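Local coordinates for putative leucoanthocyanidin reductase 1 (Vitis vinifera, PDB 3I6I), which reduces leucoanthocyanidins to flavan-3-ols with NADPH as the cofactor, as a Rossmann-fold enzyme of the short-chain dehydrogenase/reductase class, at residues F25-R35 / T199-D210. Numbering follows the deposited sequence.
Sequences FVATASLDAHR and TDIGKFTMKTVD
Arg35 grips the carboxylate of Asp210 end-on with two nitrogens, in a salt bridge made of two hydrogen bonds. NH1 of Arg35 meets OD2 of Asp210 at 2.9 Å, nearly straight at 176°. NH2 of Arg35 meets OD1 of Asp210 at 3.0 Å. Both oxygens are approached from above the carboxylate plane, as the two flat groups are turned 56° apart. NH2 also makes a weak, bent bond to Met206 O. CG2 of Val209 sits 3.4 Å above the centre of the guanidinium face of Arg35. With an alanine here, Asp210 would probably lose this charge partner, and the Val209 CG2 and Met206 CE methyls the cover that Arg35 gives them.

Met206 bends at chi2 and chi3, which turns its thioether across the flank of helix 21-32, between Val26 and Ser30. SD of Met206 touches CG1 of Val26 at 3.6 Å, and CE lies against Ser30 and CD of Arg35. Farther along, Gly202 lets the backbones meet, its CA 3.9 Å from CA of Val26. With no side chain, Gly202 also brings its CA close to Phe25 O. CB of Ala29 rests on Gly202 O.

The first helix of the Rossmann fold, after strand 13-16, is thus packed on helix 198-208, the axes of 25-32 and 199-208 crossing at -55°: close through glycine and alanine at one end, tied by opposite charges at the other.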
loop_
_atom_site.group_PDB
_atom_site.type_symbol
_atom_site.label_atom_id
_atom_site.label_comp_id
_atom_site.label_asym_id
_atom_site.label_seq_id
_atom_site.Cartn_x
_atom_site.Cartn_y
_atom_site.Cartn_z
ATOM N N PHE A 25 -5.251 -8.310 0.499
ATOM C CA PHE A 25 -5.324 -8.248 -0.973
ATOM C C PHE A 25 -4.079 -8.880 -1.620
ATOM O O PHE A 25 -4.204 -9.636 -2.576
ATOM C CB PHE A 25 -5.454 -6.797 -1.443
ATOM C CG PHE A 25 -6.760 -6.153 -1.085
ATOM C CD1 PHE A 25 -7.934 -6.585 -1.663
ATOM C CD2 PHE A 25 -6.799 -5.077 -0.217
ATOM C CE1 PHE A 25 -9.156 -5.970 -1.380
ATOM C CE2 PHE A 25 -8.020 -4.458 0.094
ATOM C CZ PHE A 25 -9.195 -4.910 -0.479
ATOM N N VAL A 26 -2.893 -8.584 -1.083
ATOM C CA VAL A 26 -1.628 -9.108 -1.654
ATOM C C VAL A 26 -1.574 -10.627 -1.512
ATOM O O VAL A 26 -1.228 -11.333 -2.448
ATOM C CB VAL A 26 -0.398 -8.473 -0.985
ATOM C CG1 VAL A 26 0.900 -9.208 -1.426
ATOM C CG2 VAL A 26 -0.348 -6.934 -1.309
ATOM N N ALA A 27 -1.928 -11.127 -0.327
ATOM C CA ALA A 27 -1.926 -12.579 -0.049
ATOM C C ALA A 27 -2.915 -13.353 -0.917
ATOM O O ALA A 27 -2.583 -14.406 -1.475
ATOM C CB ALA A 27 -2.183 -12.838 1.486
ATOM N N THR A 28 -4.125 -12.815 -1.072
ATOM C CA THR A 28 -5.141 -13.434 -1.888
ATOM C C THR A 28 -4.684 -13.504 -3.323
ATOM O O THR A 28 -4.878 -14.519 -3.972
ATOM C CB THR A 28 -6.507 -12.684 -1.755
ATOM O OG1 THR A 28 -6.954 -12.806 -0.400
ATOM C CG2 THR A 28 -7.581 -13.283 -2.679
ATOM N N ALA A 29 -4.085 -12.417 -3.814
ATOM C CA ALA A 29 -3.554 -12.351 -5.182
ATOM C C ALA A 29 -2.449 -13.371 -5.399
ATOM O O ALA A 29 -2.412 -14.056 -6.407
ATOM C CB ALA A 29 -2.987 -10.928 -5.457
ATOM N N SER A 30 -1.544 -13.468 -4.436
ATOM C CA SER A 30 -0.475 -14.475 -4.492
ATOM C C SER A 30 -1.063 -15.899 -4.640
ATOM O O SER A 30 -0.658 -16.668 -5.513
ATOM C CB SER A 30 0.452 -14.349 -3.286
ATOM O OG SER A 30 1.593 -15.184 -3.440
ATOM N N LEU A 31 -2.061 -16.238 -3.831
ATOM C CA LEU A 31 -2.700 -17.558 -3.922
ATOM C C LEU A 31 -3.483 -17.772 -5.224
ATOM O O LEU A 31 -3.405 -18.835 -5.822
ATOM C CB LEU A 31 -3.581 -17.784 -2.697
ATOM C CG LEU A 31 -2.743 -17.952 -1.421
ATOM C CD1 LEU A 31 -3.531 -17.519 -0.190
ATOM C CD2 LEU A 31 -2.288 -19.415 -1.294
ATOM N N ASP A 32 -4.206 -16.743 -5.672
ATOM C CA ASP A 32 -4.928 -16.765 -6.950
ATOM C C ASP A 32 -3.996 -16.874 -8.174
ATOM O O ASP A 32 -4.417 -17.379 -9.232
ATOM C CB ASP A 32 -5.819 -15.522 -7.088
ATOM C CG ASP A 32 -7.034 -15.552 -6.153
ATOM O OD1 ASP A 32 -7.239 -16.561 -5.448
ATOM O OD2 ASP A 32 -7.783 -14.555 -6.121
ATOM N N ALA A 33 -2.746 -16.438 -8.016
ATOM C CA ALA A 33 -1.711 -16.574 -9.061
ATOM C C ALA A 33 -1.053 -17.939 -9.039
ATOM O O ALA A 33 -0.135 -18.182 -9.810
ATOM C CB ALA A 33 -0.643 -15.455 -8.932
ATOM N N HIS A 34 -1.524 -18.823 -8.151
ATOM C CA HIS A 34 -1.000 -20.180 -8.016
ATOM C C HIS A 34 0.481 -20.193 -7.542
ATOM O O HIS A 34 1.226 -21.141 -7.823
ATOM C CB HIS A 34 -1.185 -20.978 -9.326
ATOM C CG HIS A 34 -2.342 -20.516 -10.168
ATOM N ND1 HIS A 34 -3.656 -20.616 -9.758
ATOM C CD2 HIS A 34 -2.377 -19.947 -11.399
ATOM C CE1 HIS A 34 -4.447 -20.136 -10.702
ATOM N NE2 HIS A 34 -3.696 -19.724 -11.708
ATOM N N ARG A 35 0.895 -19.146 -6.835
ATOM C CA ARG A 35 2.253 -19.054 -6.263
ATOM C C ARG A 35 2.300 -19.752 -4.889
ATOM O O ARG A 35 1.388 -19.572 -4.076
ATOM C CB ARG A 35 2.643 -17.602 -6.062
ATOM C CG ARG A 35 2.834 -16.761 -7.337
ATOM C CD ARG A 35 3.290 -15.338 -6.967
ATOM N NE ARG A 35 3.466 -14.416 -8.107
ATOM C CZ ARG A 35 4.540 -14.382 -8.903
ATOM N NH1 ARG A 35 5.556 -15.243 -8.732
ATOM N NH2 ARG A 35 4.612 -13.476 -9.875
ATOM N N THR A 199 -8.075 -4.940 -4.933
ATOM C CA THR A 199 -7.810 -6.163 -5.678
ATOM C C THR A 199 -6.735 -5.939 -6.738
ATOM O O THR A 199 -5.972 -6.864 -7.031
ATOM C CB THR A 199 -9.096 -6.786 -6.312
ATOM O OG1 THR A 199 -9.724 -5.844 -7.194
ATOM C CG2 THR A 199 -10.113 -7.205 -5.239
ATOM N N ASP A 200 -6.695 -4.742 -7.325
ATOM C CA ASP A 200 -5.646 -4.379 -8.299
ATOM C C ASP A 200 -4.297 -4.120 -7.609
ATOM O O ASP A 200 -3.263 -4.436 -8.144
ATOM C CB ASP A 200 -6.045 -3.155 -9.142
ATOM C CG ASP A 200 -7.038 -3.498 -10.240
ATOM O OD1 ASP A 200 -7.102 -4.678 -10.655
ATOM O OD2 ASP A 200 -7.762 -2.578 -10.693
ATOM N N ILE A 201 -4.301 -3.538 -6.425
ATOM C CA ILE A 201 -3.037 -3.415 -5.693
ATOM C C ILE A 201 -2.452 -4.819 -5.465
ATOM O O ILE A 201 -1.254 -5.046 -5.688
ATOM C CB ILE A 201 -3.229 -2.736 -4.353
ATOM C CG1 ILE A 201 -3.695 -1.296 -4.543
ATOM C CG2 ILE A 201 -1.857 -2.791 -3.524
ATOM C CD1 ILE A 201 -4.120 -0.623 -3.238
ATOM N N GLY A 202 -3.278 -5.786 -5.057
ATOM C CA GLY A 202 -2.782 -7.149 -4.879
ATOM C C GLY A 202 -2.324 -7.797 -6.181
ATOM O O GLY A 202 -1.228 -8.344 -6.285
ATOM N N LYS A 203 -3.163 -7.724 -7.208
ATOM C CA LYS A 203 -2.897 -8.423 -8.449
ATOM C C LYS A 203 -1.600 -7.937 -9.070
ATOM O O LYS A 203 -0.711 -8.741 -9.445
ATOM C CB LYS A 203 -4.056 -8.171 -9.402
ATOM C CG LYS A 203 -3.897 -8.768 -10.792
ATOM C CD LYS A 203 -5.153 -8.403 -11.629
ATOM C CE LYS A 203 -4.848 -8.401 -13.127
ATOM N NZ LYS A 203 -6.100 -8.073 -13.931
ATOM N N PHE A 204 -1.479 -6.623 -9.181
ATOM C CA PHE A 204 -0.338 -6.062 -9.879
ATOM C C PHE A 204 0.922 -6.130 -9.031
ATOM O O PHE A 204 1.957 -6.412 -9.572
ATOM C CB PHE A 204 -0.629 -4.681 -10.445
ATOM C CG PHE A 204 -1.611 -4.722 -11.581
ATOM C CD1 PHE A 204 -1.236 -5.237 -12.807
ATOM C CD2 PHE A 204 -2.915 -4.274 -11.424
ATOM C CE1 PHE A 204 -2.128 -5.306 -13.847
ATOM C CE2 PHE A 204 -3.816 -4.326 -12.485
ATOM C CZ PHE A 204 -3.436 -4.841 -13.689
ATOM N N THR A 205 0.814 -5.967 -7.710
ATOM C CA THR A 205 1.952 -6.241 -6.857
ATOM C C THR A 205 2.559 -7.626 -7.082
ATOM O O THR A 205 3.804 -7.779 -7.200
ATOM C CB THR A 205 1.586 -6.070 -5.367
ATOM O OG1 THR A 205 1.319 -4.699 -5.092
ATOM C CG2 THR A 205 2.749 -6.571 -4.436
ATOM N N MET A 206 1.717 -8.656 -7.119
ATOM C CA MET A 206 2.243 -9.987 -7.201
ATOM C C MET A 206 2.887 -10.232 -8.566
ATOM O O MET A 206 3.802 -11.041 -8.651
ATOM C CB MET A 206 1.198 -11.042 -6.792
ATOM C CG MET A 206 0.924 -10.997 -5.265
ATOM S SD MET A 206 2.442 -10.914 -4.205
ATOM C CE MET A 206 3.264 -12.373 -4.754
ATOM N N LYS A 207 2.450 -9.552 -9.634
ATOM C CA LYS A 207 3.089 -9.706 -10.961
ATOM C C LYS A 207 4.522 -9.204 -10.946
ATOM O O LYS A 207 5.382 -9.711 -11.677
ATOM C CB LYS A 207 2.353 -8.891 -12.050
ATOM C CG LYS A 207 0.901 -9.257 -12.262
ATOM C CD LYS A 207 0.333 -8.555 -13.505
ATOM C CE LYS A 207 -1.101 -8.985 -13.802
ATOM N NZ LYS A 207 -1.238 -10.368 -14.359
ATOM N N THR A 208 4.782 -8.191 -10.123
ATOM C CA THR A 208 6.096 -7.543 -10.090
ATOM C C THR A 208 7.210 -8.378 -9.465
ATOM O O THR A 208 8.391 -8.100 -9.738
ATOM C CB THR A 208 6.074 -6.166 -9.353
ATOM O OG1 THR A 208 6.022 -6.351 -7.916
ATOM C CG2 THR A 208 4.958 -5.229 -9.904
ATOM N N VAL A 209 6.869 -9.399 -8.667
ATOM C CA VAL A 209 7.870 -9.956 -7.713
ATOM C C VAL A 209 9.008 -10.679 -8.412
ATOM O O VAL A 209 10.118 -10.821 -7.852
ATOM C CB VAL A 209 7.264 -10.865 -6.608
ATOM C CG1 VAL A 209 6.284 -10.025 -5.692
ATOM C CG2 VAL A 209 6.534 -12.110 -7.223
ATOM N N ASP A 210 8.732 -11.146 -9.616
ATOM C CA ASP A 210 9.741 -11.865 -10.428
ATOM C C ASP A 210 9.890 -11.376 -11.870
ATOM O O ASP A 210 10.455 -12.067 -12.713
ATOM C CB ASP A 210 9.504 -13.390 -10.332
ATOM C CG ASP A 210 8.103 -13.829 -10.767
ATOM O OD1 ASP A 210 7.276 -12.998 -11.252
ATOM O OD2 ASP A 210 7.817 -15.043 -10.565
#